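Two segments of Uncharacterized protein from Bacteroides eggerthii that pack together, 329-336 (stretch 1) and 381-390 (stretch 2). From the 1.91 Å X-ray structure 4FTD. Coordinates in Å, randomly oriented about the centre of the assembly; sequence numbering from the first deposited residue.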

ATOM      1  N   GLU A 329      23.825   2.050   5.399  1.00 59.00           N
ATOM      2  CA  GLU A 329      23.028   0.823   5.296  1.00 62.41           C
ATOM      3  C   GLU A 329      22.832   0.154   6.648  1.00 60.73           C
ATOM      4  O   GLU A 329      23.780  -0.158   7.306  1.00 69.64           O
ATOM      5  N   LYS A 330      21.581  -0.007   7.064  1.00 68.38           N
ATOM      6  CA  LYS A 330      21.221  -0.648   8.348  1.00 60.98           C
ATOM      7  C   LYS A 330      20.815  -2.092   8.099  1.00 62.79           C
ATOM      8  O   LYS A 330      21.181  -2.943   8.865  1.00 65.98           O
ATOM      9  N   TYR A 331      20.017  -2.367   7.057  1.00 65.33           N
ATOM     10  CA  TYR A 331      19.599  -3.746   6.773  1.00 59.81           C
ATOM     11  C   TYR A 331      19.152  -3.940   5.327  1.00 54.86           C
ATOM     12  O   TYR A 331      18.229  -3.303   4.905  1.00 57.11           O
ATOM     13  N   LYS A 332      19.782  -4.884   4.621  1.00 57.60           N
ATOM     14  CA  LYS A 332      19.436  -5.222   3.252  1.00 59.35           C
ATOM     15  C   LYS A 332      18.433  -6.360   3.280  1.00 58.39           C
ATOM     16  O   LYS A 332      18.740  -7.402   3.779  1.00 59.60           O
ATOM     17  N   SER A 333      17.226  -6.162   2.763  1.00 56.62           N
ATOM     18  CA  SER A 333      16.205  -7.225   2.728  1.00 58.01           C
ATOM     19  C   SER A 333      16.301  -8.046   1.446  1.00 60.59           C
ATOM     20  O   SER A 333      17.146  -7.780   0.572  1.00 61.82           O
ATOM     21  N   LYS A 334      15.407  -9.021   1.328  1.00 60.38           N
ATOM     22  CA  LYS A 334      15.314  -9.869   0.137  1.00 61.06           C
ATOM     23  C   LYS A 334      14.290  -9.354  -0.876  1.00 63.71           C
ATOM     24  O   LYS A 334      14.161  -9.947  -1.930  1.00 61.79           O
ATOM     25  N   ILE A 335      13.570  -8.270  -0.571  1.00 55.15           N
ATOM     26  CA  ILE A 335      12.598  -7.693  -1.516  1.00 53.55           C
ATOM     27  C   ILE A 335      13.381  -6.985  -2.640  1.00 52.35           C
ATOM     28  O   ILE A 335      14.012  -5.981  -2.399  1.00 53.82           O
ATOM     29  N   ALA A 336      13.337  -7.553  -3.848  1.00 53.85           N
ATOM     30  CA  ALA A 336      14.127  -7.112  -5.005  1.00 54.11           C
ATOM     31  C   ALA A 336      13.215  -7.141  -6.229  1.00 51.48           C
ATOM     32  O   ALA A 336      12.152  -6.544  -6.192  1.00 47.30           O
ATOM     33  N   ILE A 381      10.635  -1.403  11.894  1.00 60.33           N
ATOM     34  CA  ILE A 381      10.699  -1.729  10.481  1.00 57.40           C
ATOM     35  C   ILE A 381      11.853  -2.735  10.229  1.00 56.68           C
ATOM     36  O   ILE A 381      11.700  -3.652   9.411  1.00 58.15           O
ATOM     37  N   GLU A 382      12.971  -2.588  10.947  1.00 61.19           N
ATOM     38  CA  GLU A 382      14.090  -3.536  10.825  1.00 61.45           C
ATOM     39  C   GLU A 382      13.672  -4.951  11.253  1.00 62.47           C
ATOM     40  O   GLU A 382      14.007  -5.923  10.584  1.00 65.05           O
ATOM     41  N   ASP A 383      12.945  -5.055  12.361  1.00 60.51           N
ATOM     42  CA  ASP A 383      12.396  -6.350  12.799  1.00 67.34           C
ATOM     43  C   ASP A 383      11.460  -6.917  11.734  1.00 64.04           C
ATOM     44  O   ASP A 383      11.506  -8.108  11.424  1.00 64.92           O
ATOM     45  N   ALA A 384      10.616  -6.059  11.164  1.00 65.19           N
ATOM     46  CA  ALA A 384       9.639  -6.512  10.171  1.00 62.32           C
ATOM     47  C   ALA A 384      10.346  -7.053   8.914  1.00 61.57           C
ATOM     48  O   ALA A 384       9.987  -8.122   8.420  1.00 64.09           O
ATOM     49  N   LEU A 385      11.381  -6.354   8.443  1.00 59.18           N
ATOM     50  CA  LEU A 385      12.153  -6.800   7.273  1.00 60.20           C
ATOM     51  C   LEU A 385      12.882  -8.124   7.580  1.00 59.76           C
ATOM     52  O   LEU A 385      12.911  -9.003   6.742  1.00 61.23           O
ATOM     53  N   LYS A 386      13.457  -8.256   8.774  1.00 63.58           N
ATOM     54  CA  LYS A 386      14.088  -9.513   9.203  1.00 70.65           C
ATOM     55  C   LYS A 386      13.095 -10.660   9.205  1.00 71.15           C
ATOM     56  O   LYS A 386      13.390 -11.729   8.653  1.00 69.35           O
ATOM     57  N   LYS A 387      11.917 -10.432   9.795  1.00 73.80           N
ATOM     58  CA  LYS A 387      10.906 -11.495   9.903  1.00 74.36           C
ATOM     59  C   LYS A 387      10.412 -11.904   8.528  1.00 69.78           C
ATOM     60  O   LYS A 387      10.255 -13.085   8.281  1.00 66.98           O
ATOM     61  N   PHE A 388      10.238 -10.940   7.618  1.00 70.45           N
ATOM     62  CA  PHE A 388       9.894 -11.244   6.232  1.00 65.12           C
ATOM     63  C   PHE A 388      10.964 -12.175   5.655  1.00 64.05           C
ATOM     64  O   PHE A 388      10.665 -13.294   5.234  1.00 72.45           O
ATOM     65  N   ASP A 389      12.217 -11.730   5.691  1.00 64.52           N
ATOM     66  CA  ASP A 389      13.334 -12.507   5.126  1.00 67.01           C
ATOM     67  C   ASP A 389      13.422 -13.931   5.650  1.00 68.08           C
ATOM     68  O   ASP A 389      13.682 -14.842   4.879  1.00 63.62           O
ATOM     69  N   GLU A 390      13.220 -14.086   6.955  1.00 74.80           N
ATOM     70  CA  GLU A 390      13.250 -15.390   7.625  1.00 84.30           C
ATOM     71  C   GLU A 390      12.077 -16.310   7.302  1.00 83.99           C
ATOM     72  O   GLU A 390      12.240 -17.511   7.391  1.00 82.02           O
TER

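What anchors the short strand and the loop after it to the helix? Asp-389, buried and pointing toward stretch 1 with chi1 m, gathers most of the polar contacts. Its OD2 accepts a hydrogen bond from Tyr-331 OH at 2.7 Å, and its OD1 accepts one from Lys-334 N at 2.9 Å. Water 1 donates to both Asp-389 OD2 (2.7 Å) and Lys-332 O (3.0 Å), linking carboxylate to backbone although the CA-to-CB bond of Lys-332 points away.

How does Tyr-331 reach so far along the helix? With chi1 t, the side chain lies along residues from successive turns of the helix. Tyr-331 CB lies 4.2 Å from Glu-382 CG, Tyr-331 CD2 meets Leu-385 CB at 3.9 Å, and Lys-386 CG sits over one ring face, 4.0 Å from its centroid. A salt bridge from Lys-386 NZ to Glu-382 OE2 (2.7 Å) joins two of these neighbours.

What closes the far end? Lys-334, chi1 m and otherwise extended, runs past Asp-389 so that Lys-334 NZ donates to the backbone Asp-389 O at 2.9 Å. Ile-335 starts sideways, but its m,t side chain reaches Phe-388 (chi1 t): Ile-335 CG1 approaches Phe-388 CE2 to 3.4 Å, and Ile-335 CD1 lies over the ring face.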

ATOM      1  CB  GLU A 329      23.627  -0.143   4.240  1.00 72.88           C
ATOM      2  CG  GLU A 329      23.573   0.455   2.810  1.00 73.74           C
ATOM      3  CD  GLU A 329      23.937  -0.510   1.676  1.00 73.67           C
ATOM      4  OE1 GLU A 329      23.485  -1.679   1.691  1.00 85.52           O
ATOM      5  OE2 GLU A 329      24.670  -0.093   0.750  1.00 74.12           O
ATOM      6  CB  LYS A 330      20.081   0.111   9.072  1.00 72.46           C
ATOM      7  CG  LYS A 330      20.504   1.026  10.222  1.00 96.43           C
ATOM      8  CD  LYS A 330      21.558   2.073   9.839  1.00101.14           C
ATOM      9  CE  LYS A 330      22.100   2.811  11.064  1.00110.96           C
ATOM     10  NZ  LYS A 330      23.479   3.336  10.853  1.00 91.59           N
ATOM     11  CB  TYR A 331      18.479  -4.191   7.754  1.00 58.16           C
ATOM     12  CG  TYR A 331      18.094  -5.633   7.571  1.00 64.40           C
ATOM     13  CD1 TYR A 331      18.845  -6.653   8.156  1.00 67.34           C
ATOM     14  CD2 TYR A 331      17.008  -5.990   6.784  1.00 58.13           C
ATOM     15  CE1 TYR A 331      18.517  -7.991   7.964  1.00 66.12           C
ATOM     16  CE2 TYR A 331      16.672  -7.334   6.582  1.00 62.45           C
ATOM     17  CZ  TYR A 331      17.435  -8.319   7.172  1.00 63.22           C
ATOM     18  OH  TYR A 331      17.104  -9.619   6.967  1.00 63.07           O
ATOM     19  CB  LYS A 332      20.683  -5.633   2.460  1.00 61.23           C
ATOM     20  CG  LYS A 332      20.417  -5.778   0.976  1.00 64.61           C
ATOM     21  CD  LYS A 332      21.668  -5.984   0.146  1.00 66.69           C
ATOM     22  CE  LYS A 332      22.142  -7.414   0.175  1.00 80.47           C
ATOM     23  NZ  LYS A 332      22.943  -7.673  -1.048  1.00 91.67           N
ATOM     24  CB  SER A 333      14.796  -6.637   2.859  1.00 55.05           C
ATOM     25  OG  SER A 333      14.308  -6.146   1.618  1.00 55.63           O
ATOM     26  CB  LYS A 334      14.956 -11.313   0.528  1.00 62.08           C
ATOM     27  CG  LYS A 334      16.033 -11.999   1.324  1.00 72.15           C
ATOM     28  CD  LYS A 334      15.524 -13.318   1.910  1.00 78.53           C
ATOM     29  CE  LYS A 334      16.627 -14.137   2.560  1.00 84.20           C
ATOM     30  NZ  LYS A 334      16.033 -15.294   3.285  1.00 84.44           N
ATOM     31  CB  ILE A 335      11.606  -6.759  -0.803  1.00 52.55           C
ATOM     32  CG1 ILE A 335      10.789  -7.585   0.213  1.00 56.39           C
ATOM     33  CG2 ILE A 335      10.668  -6.087  -1.809  1.00 51.59           C
ATOM     34  CD1 ILE A 335      10.004  -6.784   1.218  1.00 50.47           C
ATOM     35  CB  ALA A 336      15.349  -8.021  -5.197  1.00 47.59           C
ATOM     36  CB  ILE A 381      10.769  -0.456   9.581  1.00 60.32           C
ATOM     37  CG1 ILE A 381      10.667  -0.845   8.096  1.00 59.60           C
ATOM     38  CG2 ILE A 381      12.020   0.379   9.891  1.00 57.12           C
ATOM     39  CD1 ILE A 381       9.370  -1.535   7.721  1.00 53.70           C
ATOM     40  CB  GLU A 382      15.317  -3.089  11.622  1.00 64.99           C
ATOM     41  CG  GLU A 382      16.485  -4.070  11.475  1.00 71.55           C
ATOM     42  CD  GLU A 382      17.808  -3.584  12.024  1.00 70.80           C
ATOM     43  OE1 GLU A 382      18.035  -2.367  12.086  1.00 82.41           O
ATOM     44  OE2 GLU A 382      18.651  -4.445  12.359  1.00 83.17           O
ATOM     45  CB  ASP A 383      11.601  -6.222  14.110  1.00 74.04           C
ATOM     46  CG  ASP A 383      12.462  -5.830  15.305  1.00 80.38           C
ATOM     47  OD1 ASP A 383      13.624  -6.277  15.392  1.00 93.82           O
ATOM     48  OD2 ASP A 383      11.960  -5.081  16.173  1.00 90.47           O
ATOM     49  CB  ALA A 384       8.650  -5.407   9.845  1.00 56.23           C
ATOM     50  CB  LEU A 385      13.132  -5.726   6.800  1.00 55.12           C
ATOM     51  CG  LEU A 385      12.487  -4.448   6.239  1.00 55.51           C
ATOM     52  CD1 LEU A 385      13.495  -3.324   6.106  1.00 53.17           C
ATOM     53  CD2 LEU A 385      11.826  -4.740   4.905  1.00 53.76           C
ATOM     54  CB  LYS A 386      14.751  -9.393  10.588  1.00 72.53           C
ATOM     55  CG  LYS A 386      16.088  -8.676  10.546  1.00 79.02           C
ATOM     56  CD  LYS A 386      16.728  -8.464  11.914  1.00 83.93           C
ATOM     57  CE  LYS A 386      18.026  -7.677  11.764  1.00 83.37           C
ATOM     58  NZ  LYS A 386      18.464  -7.068  13.038  1.00 86.69           N
ATOM     59  CB  LYS A 387       9.767 -11.119  10.854  1.00 73.30           C
ATOM     60  CG  LYS A 387      10.212 -11.110  12.321  1.00 80.08           C
ATOM     61  CD  LYS A 387       9.059 -11.080  13.324  1.00 89.87           C
ATOM     62  CE  LYS A 387       9.524 -11.361  14.760  1.00 93.76           C
ATOM     63  NZ  LYS A 387      10.311 -10.216  15.309  1.00 96.29           N
ATOM     64  CB  PHE A 388       9.753  -9.964   5.383  1.00 60.81           C
ATOM     65  CG  PHE A 388       9.462 -10.227   3.936  1.00 59.24           C
ATOM     66  CD1 PHE A 388       8.157 -10.408   3.496  1.00 63.54           C
ATOM     67  CD2 PHE A 388      10.501 -10.324   3.006  1.00 58.28           C
ATOM     68  CE1 PHE A 388       7.893 -10.674   2.150  1.00 62.53           C
ATOM     69  CE2 PHE A 388      10.246 -10.588   1.670  1.00 57.73           C
ATOM     70  CZ  PHE A 388       8.943 -10.765   1.240  1.00 64.87           C
ATOM     71  CB  ASP A 389      14.673 -11.800   5.354  1.00 63.92           C
ATOM     72  CG  ASP A 389      14.884 -10.588   4.411  1.00 67.01           C
ATOM     73  OD1 ASP A 389      14.036 -10.319   3.515  1.00 64.23           O
ATOM     74  OD2 ASP A 389      15.933  -9.915   4.566  1.00 67.02           O
ATOM     75  CB  GLU A 390      13.345 -15.204   9.141  1.00 83.99           C
ATOM     76  CG  GLU A 390      14.685 -14.618   9.568  1.00 91.59           C
ATOM     77  CD  GLU A 390      14.663 -13.948  10.933  1.00 96.70           C
ATOM     78  OE1 GLU A 390      13.645 -14.032  11.664  1.00 83.35           O
ATOM     79  OE2 GLU A 390      15.686 -13.310  11.259  1.00 94.12           O
TER
HETATM   80  O   HOH W   1      18.307 -10.322   3.300  1.00 67.82           O